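Local coordinates for protein CHAD domain (Ricinus communis, PDB 6QV5) that probably binds inorganic polyphosphate through its all-helical CHAD domain, and carries a bound zinc ion in the crystal, at residues A[214-219]-A[229-234]; A[239-244]-A[287-292]. One frame throughout, in Å; residues are numbered along the deposited sequence.

Contact 1 (A[214-219]-A[229-234])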
ATOM      1  N   ALA A 214      -3.268  -9.922   4.644  1.00 70.82           N
ATOM      2  CA  ALA A 214      -3.197 -11.334   5.040  1.00 71.05           C
ATOM      3  C   ALA A 214      -4.577 -11.936   5.304  1.00 75.57           C
ATOM      4  O   ALA A 214      -4.824 -13.078   4.919  1.00 74.95           O
ATOM      5  CB  ALA A 214      -2.312 -11.498   6.262  1.00 71.78           C
ATOM      6  N   LEU A 215      -5.481 -11.157   5.924  1.00 72.89           N
ATOM      7  CA  LEU A 215      -6.846 -11.593   6.209  1.00 73.23           C
ATOM      8  C   LEU A 215      -7.694 -11.651   4.932  1.00 78.00           C
ATOM      9  O   LEU A 215      -8.617 -12.460   4.854  1.00 77.71           O
ATOM     10  CB  LEU A 215      -7.486 -10.696   7.278  1.00 73.37           C
ATOM     11  CG  LEU A 215      -8.616 -11.303   8.115  1.00 78.18           C
ATOM     12  CD1 LEU A 215      -8.141 -12.514   8.928  1.00 78.45           C
ATOM     13  CD2 LEU A 215      -9.192 -10.269   9.049  1.00 80.21           C
ATOM     14  N   GLU A 216      -7.364 -10.813   3.928  1.00 75.41           N
ATOM     15  CA  GLU A 216      -8.042 -10.798   2.629  1.00 75.49           C
ATOM     16  C   GLU A 216      -7.567 -11.979   1.779  1.00 80.25           C
ATOM     17  O   GLU A 216      -8.349 -12.511   0.989  1.00 79.65           O
ATOM     18  CB  GLU A 216      -7.789  -9.478   1.892  1.00 76.76           C
ATOM     19  CG  GLU A 216      -8.638  -8.316   2.381  1.00 86.16           C
ATOM     20  CD  GLU A 216      -8.305  -6.954   1.795  1.00102.43           C
ATOM     21  OE1 GLU A 216      -7.148  -6.743   1.361  1.00 89.74           O
ATOM     22  OE2 GLU A 216      -9.208  -6.088   1.783  1.00 96.38           O
ATOM     23  N   PHE A 217      -6.285 -12.387   1.945  1.00 77.63           N
ATOM     24  CA  PHE A 217      -5.672 -13.516   1.238  1.00 77.80           C
ATOM     25  C   PHE A 217      -6.283 -14.840   1.695  1.00 84.36           C
ATOM     26  O   PHE A 217      -6.642 -15.665   0.854  1.00 83.81           O
ATOM     27  CB  PHE A 217      -4.142 -13.545   1.444  1.00 79.13           C
ATOM     28  CG  PHE A 217      -3.339 -12.393   0.881  1.00 80.11           C
ATOM     29  CD1 PHE A 217      -3.704 -11.785  -0.316  1.00 82.84           C
ATOM     30  CD2 PHE A 217      -2.174 -11.967   1.507  1.00 81.90           C
ATOM     31  CE1 PHE A 217      -2.947 -10.737  -0.846  1.00 83.63           C
ATOM     32  CE2 PHE A 217      -1.420 -10.917   0.978  1.00 84.60           C
ATOM     33  CZ  PHE A 217      -1.811 -10.310  -0.196  1.00 82.64           C
ATOM     34  N   PHE A 218      -6.400 -15.034   3.023  1.00 83.41           N
ATOM     35  CA  PHE A 218      -6.965 -16.234   3.643  1.00 84.45           C
ATOM     36  C   PHE A 218      -8.409 -15.961   4.111  1.00 91.07           C
ATOM     37  O   PHE A 218      -8.795 -16.360   5.211  1.00 90.78           O
ATOM     38  CB  PHE A 218      -6.069 -16.700   4.812  1.00 86.30           C
ATOM     39  CG  PHE A 218      -4.631 -17.004   4.457  1.00 87.93           C
ATOM     40  CD1 PHE A 218      -4.272 -18.246   3.942  1.00 91.09           C
ATOM     41  CD2 PHE A 218      -3.630 -16.065   4.673  1.00 90.06           C
ATOM     42  CE1 PHE A 218      -2.939 -18.535   3.636  1.00 92.08           C
ATOM     43  CE2 PHE A 218      -2.298 -16.351   4.358  1.00 92.97           C
ATOM     44  CZ  PHE A 218      -1.961 -17.584   3.843  1.00 91.21           C
ATOM     45  N   HIS A 219      -9.206 -15.295   3.249  1.00 89.87           N
ATOM     46  CA  HIS A 219     -10.595 -14.886   3.494  1.00 90.77           C
ATOM     47  C   HIS A 219     -11.561 -16.047   3.805  1.00 96.04           C
ATOM     48  O   HIS A 219     -12.280 -15.980   4.805  1.00 95.82           O
ATOM     49  CB  HIS A 219     -11.114 -14.028   2.320  1.00 91.80           C
ATOM     50  CG  HIS A 219     -12.571 -13.691   2.397  1.00 95.40           C
ATOM     51  ND1 HIS A 219     -13.483 -14.237   1.512  1.00 97.27           N
ATOM     52  CD2 HIS A 219     -13.231 -12.889   3.266  1.00 97.27           C
ATOM     53  CE1 HIS A 219     -14.661 -13.746   1.862  1.00 96.74           C
ATOM     54  NE2 HIS A 219     -14.559 -12.931   2.913  1.00 97.09           N
ATOM     55  N   ALA A 229     -15.577  -7.259  11.333  1.00 92.94           N
ATOM     56  CA  ALA A 229     -15.402  -6.299  12.424  1.00 91.83           C
ATOM     57  C   ALA A 229     -13.915  -5.982  12.634  1.00 93.15           C
ATOM     58  O   ALA A 229     -13.576  -4.841  12.951  1.00 93.00           O
ATOM     59  CB  ALA A 229     -16.009  -6.848  13.706  1.00 92.58           C
ATOM     60  N   TYR A 230     -13.037  -6.993  12.447  1.00 87.47           N
ATOM     61  CA  TYR A 230     -11.581  -6.884  12.581  1.00 86.13           C
ATOM     62  C   TYR A 230     -11.003  -5.994  11.471  1.00 88.83           C
ATOM     63  O   TYR A 230     -10.158  -5.145  11.756  1.00 88.16           O
ATOM     64  CB  TYR A 230     -10.936  -8.285  12.569  1.00 86.55           C
ATOM     65  CG  TYR A 230      -9.467  -8.315  12.940  1.00 87.14           C
ATOM     66  CD1 TYR A 230      -9.065  -8.502  14.260  1.00 88.79           C
ATOM     67  CD2 TYR A 230      -8.479  -8.211  11.966  1.00 87.50           C
ATOM     68  CE1 TYR A 230      -7.714  -8.548  14.604  1.00 89.01           C
ATOM     69  CE2 TYR A 230      -7.127  -8.257  12.297  1.00 88.11           C
ATOM     70  CZ  TYR A 230      -6.748  -8.424  13.618  1.00 94.29           C
ATOM     71  OH  TYR A 230      -5.414  -8.469  13.938  1.00 93.68           O
ATOM     72  N   LEU A 231     -11.472  -6.182  10.218  1.00 84.75           N
ATOM     73  CA  LEU A 231     -11.058  -5.413   9.040  1.00 84.19           C
ATOM     74  C   LEU A 231     -11.536  -3.963   9.126  1.00 87.38           C
ATOM     75  O   LEU A 231     -10.817  -3.067   8.687  1.00 87.15           O
ATOM     76  CB  LEU A 231     -11.573  -6.061   7.740  1.00 84.22           C
ATOM     77  CG  LEU A 231     -10.889  -7.357   7.285  1.00 88.97           C
ATOM     78  CD1 LEU A 231     -11.830  -8.204   6.458  1.00 89.18           C
ATOM     79  CD2 LEU A 231      -9.616  -7.081   6.508  1.00 91.18           C
ATOM     80  N   LYS A 232     -12.744  -3.740   9.690  1.00 83.24           N
ATOM     81  CA  LYS A 232     -13.357  -2.422   9.878  1.00 82.75           C
ATOM     82  C   LYS A 232     -12.510  -1.565  10.829  1.00 85.74           C
ATOM     83  O   LYS A 232     -12.254  -0.398  10.526  1.00 85.51           O
ATOM     84  CB  LYS A 232     -14.795  -2.571  10.409  1.00 85.31           C
ATOM     85  CG  LYS A 232     -15.613  -1.283  10.388  1.00100.87           C
ATOM     86  CD  LYS A 232     -16.914  -1.441  11.156  1.00110.72           C
ATOM     87  CE  LYS A 232     -17.686  -0.147  11.239  1.00121.28           C
ATOM     88  NZ  LYS A 232     -18.942  -0.308  12.017  1.00130.28           N
ATOM     89  N   ALA A 233     -12.064  -2.156  11.959  1.00 81.31           N
ATOM     90  CA  ALA A 233     -11.222  -1.498  12.961  1.00 80.63           C
ATOM     91  C   ALA A 233      -9.818  -1.230  12.413  1.00 83.26           C
ATOM     92  O   ALA A 233      -9.192  -0.239  12.794  1.00 82.95           O
ATOM     93  CB  ALA A 233     -11.143  -2.350  14.216  1.00 81.39           C
ATOM     94  N   LEU A 234      -9.333  -2.105  11.511  1.00 78.77           N
ATOM     95  CA  LEU A 234      -8.030  -1.967  10.865  1.00 78.14           C
ATOM     96  C   LEU A 234      -8.071  -0.855   9.814  1.00 81.53           C
ATOM     97  O   LEU A 234      -7.228   0.038   9.858  1.00 80.90           O
ATOM     98  CB  LEU A 234      -7.580  -3.307  10.255  1.00 78.12           C
ATOM     99  CG  LEU A 234      -6.456  -4.053  10.990  1.00 82.56           C
ATOM    100  CD1 LEU A 234      -6.907  -4.553  12.357  1.00 82.74           C
ATOM    101  CD2 LEU A 234      -5.968  -5.225  10.173  1.00 84.41           C
TER
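L215 drives its CD2 methyl into the corner between Y230 and L231, and following that side chain outward accounts for nearly the whole contact. Its CB, turned toward helix 224-260, comes within 4.3 Å of L231 CD2. CG makes no close contact of its own, but standing anti to the backbone N (chi1 -155°) it directs the branch so that CD2 reaches Y230 and L231. From there the two methyls part company: CD1 stays clear of residues 229-234, while CD2 lies 3.6 Å from Y230 CD2 and 3.8 Å from L231 CG. The methyl comes to the tyrosine ring obliquely, at the carbon next to the CB-bearing CG. L231 meets the same methyl with its branch point, and its own CD2 leans across to E216 CG at a looser 4.4 Å. The polar ends face other partners: the E216 carboxylate pairs with R212 one turn earlier on its helix, and the Y230 hydroxyl is hydrogen-bonded to H183 of helix 171-192. P299, in the C-terminal tail, touches both L215 and Y230. Helix 198-217 gives out here, F218 being the first residue to leave helical geometry, and the chain turns within a few residues into helix 224-260. The contact is the apolar closure beside the turn of a helical hairpin, in keeping with the four-helix-bundle architecture of CHAD domains.

Contact 2 (A[239-244]-A[287-292]); sequences EELGRH and DAIRAG
The tip of I289 is what helix 286-293 pushes against helix 224-260: its CD1 methyl lies 3.8 Å from E240 CG and equally 3.8 Å from L241 CG. Two consecutive residues of the long helix thus hold one methyl, and L241 CD2 adds a third touch at 3.9 Å. The isoleucine reaches this far because CG1 stands anti to the carbonyl carbon and a nearly extended chi2 (156°) carries CD1 on from it. L241 belongs to the buried side, its side chain also resting on A201, T204 and R205 of helix 198-217, while M193 packs on I289.

The other side is looser and polar. E240 lends only its aliphatic portion to I289; a bend at chi2 (56°) then turns the carboxylate away from the methyl. There OE2 accepts from R243 NH2 at 3.0 Å in a salt bridge along the same helix. The donor arrives from above the carboxylate plane, 39° out of it, although the oxygen lies close to the plane of the guanidinium. A second grip on OE2 comes from D285 N, just ahead of helix 286-293, which should favour the charged carboxylate. R243 NH1 in turn reaches R282 O. D287 and R290 make a weak salt bridge on the short helix, R290 also reaching M193 O.

The arrangement is a short C-terminal helix packed through a single isoleucine, with a glutamate tying its leading end, against a long helix of the all-helical CHAD fold.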
ATOM      1  N   GLU A 239      -6.777   4.653   7.809  1.00 75.54           N
ATOM      2  CA  GLU A 239      -7.340   5.916   7.326  1.00 75.28           C
ATOM      3  C   GLU A 239      -6.835   7.101   8.168  1.00 78.21           C
ATOM      4  O   GLU A 239      -6.518   8.153   7.607  1.00 77.75           O
ATOM      5  CB  GLU A 239      -8.879   5.843   7.363  1.00 76.76           C
ATOM      6  CG  GLU A 239      -9.598   6.975   6.650  1.00 88.57           C
ATOM      7  CD  GLU A 239     -11.071   7.077   6.994  1.00112.85           C
ATOM      8  OE1 GLU A 239     -11.852   6.215   6.530  1.00110.54           O
ATOM      9  OE2 GLU A 239     -11.445   8.018   7.730  1.00107.60           O
ATOM     10  N   GLU A 240      -6.751   6.919   9.503  1.00 74.09           N
ATOM     11  CA  GLU A 240      -6.298   7.940  10.446  1.00 73.69           C
ATOM     12  C   GLU A 240      -4.795   8.211  10.347  1.00 77.13           C
ATOM     13  O   GLU A 240      -4.403   9.370  10.199  1.00 76.87           O
ATOM     14  CB  GLU A 240      -6.736   7.600  11.887  1.00 75.04           C
ATOM     15  CG  GLU A 240      -6.342   8.619  12.954  1.00 85.84           C
ATOM     16  CD  GLU A 240      -6.785  10.061  12.782  1.00105.21           C
ATOM     17  OE1 GLU A 240      -7.877  10.299  12.215  1.00100.30           O
ATOM     18  OE2 GLU A 240      -6.039  10.959  13.233  1.00 97.97           O
ATOM     19  N   LEU A 241      -3.961   7.154  10.426  1.00 73.28           N
ATOM     20  CA  LEU A 241      -2.502   7.278  10.333  1.00 72.93           C
ATOM     21  C   LEU A 241      -2.045   7.692   8.927  1.00 76.33           C
ATOM     22  O   LEU A 241      -1.022   8.365   8.795  1.00 75.77           O
ATOM     23  CB  LEU A 241      -1.795   5.986  10.778  1.00 72.96           C
ATOM     24  CG  LEU A 241      -1.876   5.623  12.265  1.00 77.70           C
ATOM     25  CD1 LEU A 241      -1.693   4.135  12.470  1.00 77.73           C
ATOM     26  CD2 LEU A 241      -0.858   6.403  13.091  1.00 80.40           C
ATOM     27  N   GLY A 242      -2.816   7.296   7.911  1.00 72.58           N
ATOM     28  CA  GLY A 242      -2.564   7.624   6.511  1.00 72.18           C
ATOM     29  C   GLY A 242      -2.813   9.087   6.200  1.00 75.53           C
ATOM     30  O   GLY A 242      -2.118   9.667   5.363  1.00 75.05           O
ATOM     31  N   ARG A 243      -3.810   9.692   6.887  1.00 71.77           N
ATOM     32  CA  ARG A 243      -4.190  11.106   6.767  1.00 71.29           C
ATOM     33  C   ARG A 243      -3.012  12.002   7.175  1.00 74.78           C
ATOM     34  O   ARG A 243      -2.667  12.927   6.437  1.00 74.09           O
ATOM     35  CB  ARG A 243      -5.437  11.396   7.628  1.00 70.96           C
ATOM     36  CG  ARG A 243      -5.847  12.869   7.698  1.00 79.51           C
ATOM     37  CD  ARG A 243      -6.718  13.190   8.911  1.00 85.96           C
ATOM     38  NE  ARG A 243      -6.070  12.867  10.188  1.00 89.39           N
ATOM     39  CZ  ARG A 243      -5.232  13.668  10.841  1.00100.39           C
ATOM     40  NH1 ARG A 243      -4.915  14.859  10.344  1.00 85.78           N
ATOM     41  NH2 ARG A 243      -4.699  13.283  11.991  1.00 85.44           N
ATOM     42  N   HIS A 244      -2.388  11.703   8.336  1.00 71.39           N
ATOM     43  CA  HIS A 244      -1.233  12.434   8.861  1.00 71.16           C
ATOM     44  C   HIS A 244       0.012  12.172   8.008  1.00 73.83           C
ATOM     45  O   HIS A 244       0.860  13.059   7.881  1.00 73.17           O
ATOM     46  CB  HIS A 244      -0.977  12.070  10.334  1.00 72.10           C
ATOM     47  CG  HIS A 244       0.053  12.933  10.992  1.00 75.63           C
ATOM     48  ND1 HIS A 244      -0.291  14.120  11.614  1.00 77.48           N
ATOM     49  CD2 HIS A 244       1.393  12.764  11.083  1.00 77.49           C
ATOM     50  CE1 HIS A 244       0.842  14.627  12.071  1.00 76.95           C
ATOM     51  NE2 HIS A 244       1.883  13.849  11.772  1.00 77.32           N
ATOM     52  N   ASP A 287      -5.169   8.198  20.785  1.00 88.83           N
ATOM     53  CA  ASP A 287      -6.182   7.823  21.778  1.00 88.41           C
ATOM     54  C   ASP A 287      -7.392   7.132  21.132  1.00 92.09           C
ATOM     55  O   ASP A 287      -7.890   6.149  21.681  1.00 91.81           O
ATOM     56  CB  ASP A 287      -6.615   9.040  22.616  1.00 90.00           C
ATOM     57  CG  ASP A 287      -5.561   9.577  23.576  1.00 98.59           C
ATOM     58  OD1 ASP A 287      -4.510   8.913  23.746  1.00 99.09           O
ATOM     59  OD2 ASP A 287      -5.790  10.657  24.166  1.00103.08           O
ATOM     60  N   ALA A 288      -7.831   7.622  19.953  1.00 88.33           N
ATOM     61  CA  ALA A 288      -8.938   7.038  19.190  1.00 88.02           C
ATOM     62  C   ALA A 288      -8.505   5.710  18.552  1.00 91.30           C
ATOM     63  O   ALA A 288      -9.321   4.794  18.441  1.00 90.88           O
ATOM     64  CB  ALA A 288      -9.405   8.008  18.117  1.00 88.81           C
ATOM     65  N   ILE A 289      -7.215   5.613  18.147  1.00 87.43           N
ATOM     66  CA  ILE A 289      -6.594   4.421  17.555  1.00 87.04           C
ATOM     67  C   ILE A 289      -6.517   3.312  18.619  1.00 90.65           C
ATOM     68  O   ILE A 289      -6.956   2.192  18.359  1.00 89.94           O
ATOM     69  CB  ILE A 289      -5.206   4.770  16.923  1.00 90.07           C
ATOM     70  CG1 ILE A 289      -5.377   5.546  15.596  1.00 90.45           C
ATOM     71  CG2 ILE A 289      -4.328   3.523  16.721  1.00 90.61           C
ATOM     72  CD1 ILE A 289      -4.178   6.414  15.192  1.00 97.44           C
ATOM     73  N   ARG A 290      -5.983   3.647  19.815  1.00 87.44           N
ATOM     74  CA  ARG A 290      -5.842   2.752  20.968  1.00 87.43           C
ATOM     75  C   ARG A 290      -7.198   2.180  21.388  1.00 91.50           C
ATOM     76  O   ARG A 290      -7.297   0.975  21.606  1.00 91.07           O
ATOM     77  CB  ARG A 290      -5.168   3.480  22.146  1.00 87.69           C
ATOM     78  CG  ARG A 290      -3.658   3.634  22.000  1.00 98.67           C
ATOM     79  CD  ARG A 290      -3.171   4.902  22.675  1.00109.21           C
ATOM     80  NE  ARG A 290      -1.721   5.067  22.572  1.00118.01           N
ATOM     81  CZ  ARG A 290      -1.059   6.154  22.961  1.00132.11           C
ATOM     82  NH1 ARG A 290      -1.711   7.190  23.474  1.00118.43           N
ATOM     83  NH2 ARG A 290       0.260   6.215  22.833  1.00119.78           N
ATOM     84  N   ALA A 291      -8.247   3.033  21.438  1.00 88.31           N
ATOM     85  CA  ALA A 291      -9.617   2.643  21.792  1.00 88.36           C
ATOM     86  C   ALA A 291     -10.272   1.767  20.712  1.00 92.24           C
ATOM     87  O   ALA A 291     -11.159   0.968  21.021  1.00 92.20           O
ATOM     88  CB  ALA A 291     -10.464   3.879  22.053  1.00 89.08           C
ATOM     89  N   GLY A 292      -9.830   1.928  19.468  1.00 88.34           N
ATOM     90  CA  GLY A 292     -10.330   1.158  18.336  1.00 88.06           C
ATOM     91  C   GLY A 292      -9.719  -0.226  18.225  1.00 91.55           C
ATOM     92  O   GLY A 292     -10.339  -1.124  17.648  1.00 91.12           O
TER

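Helix 224-260 is the shared beam: contact 1 uses its early turns and contact 2 comes farther along, with centres 17 Å apart. The chain closes contact 1 within a local hairpin, but passes through helix 265-281 before it returns to make contact 2. The two meet directly where A233 CB packs 3.7 Å from G292 O. Beyond helix 286-293 the C-terminal tail continues back over contact 1, where L296 touches Y230 and A233. The centres of contacts 1 and 2 lie about 15 and 17 Å from the chain centre, within the body of the chain, the first partly buried and the second buried, and away from the zinc site of H52 and H138; both are helix-to-helix packing.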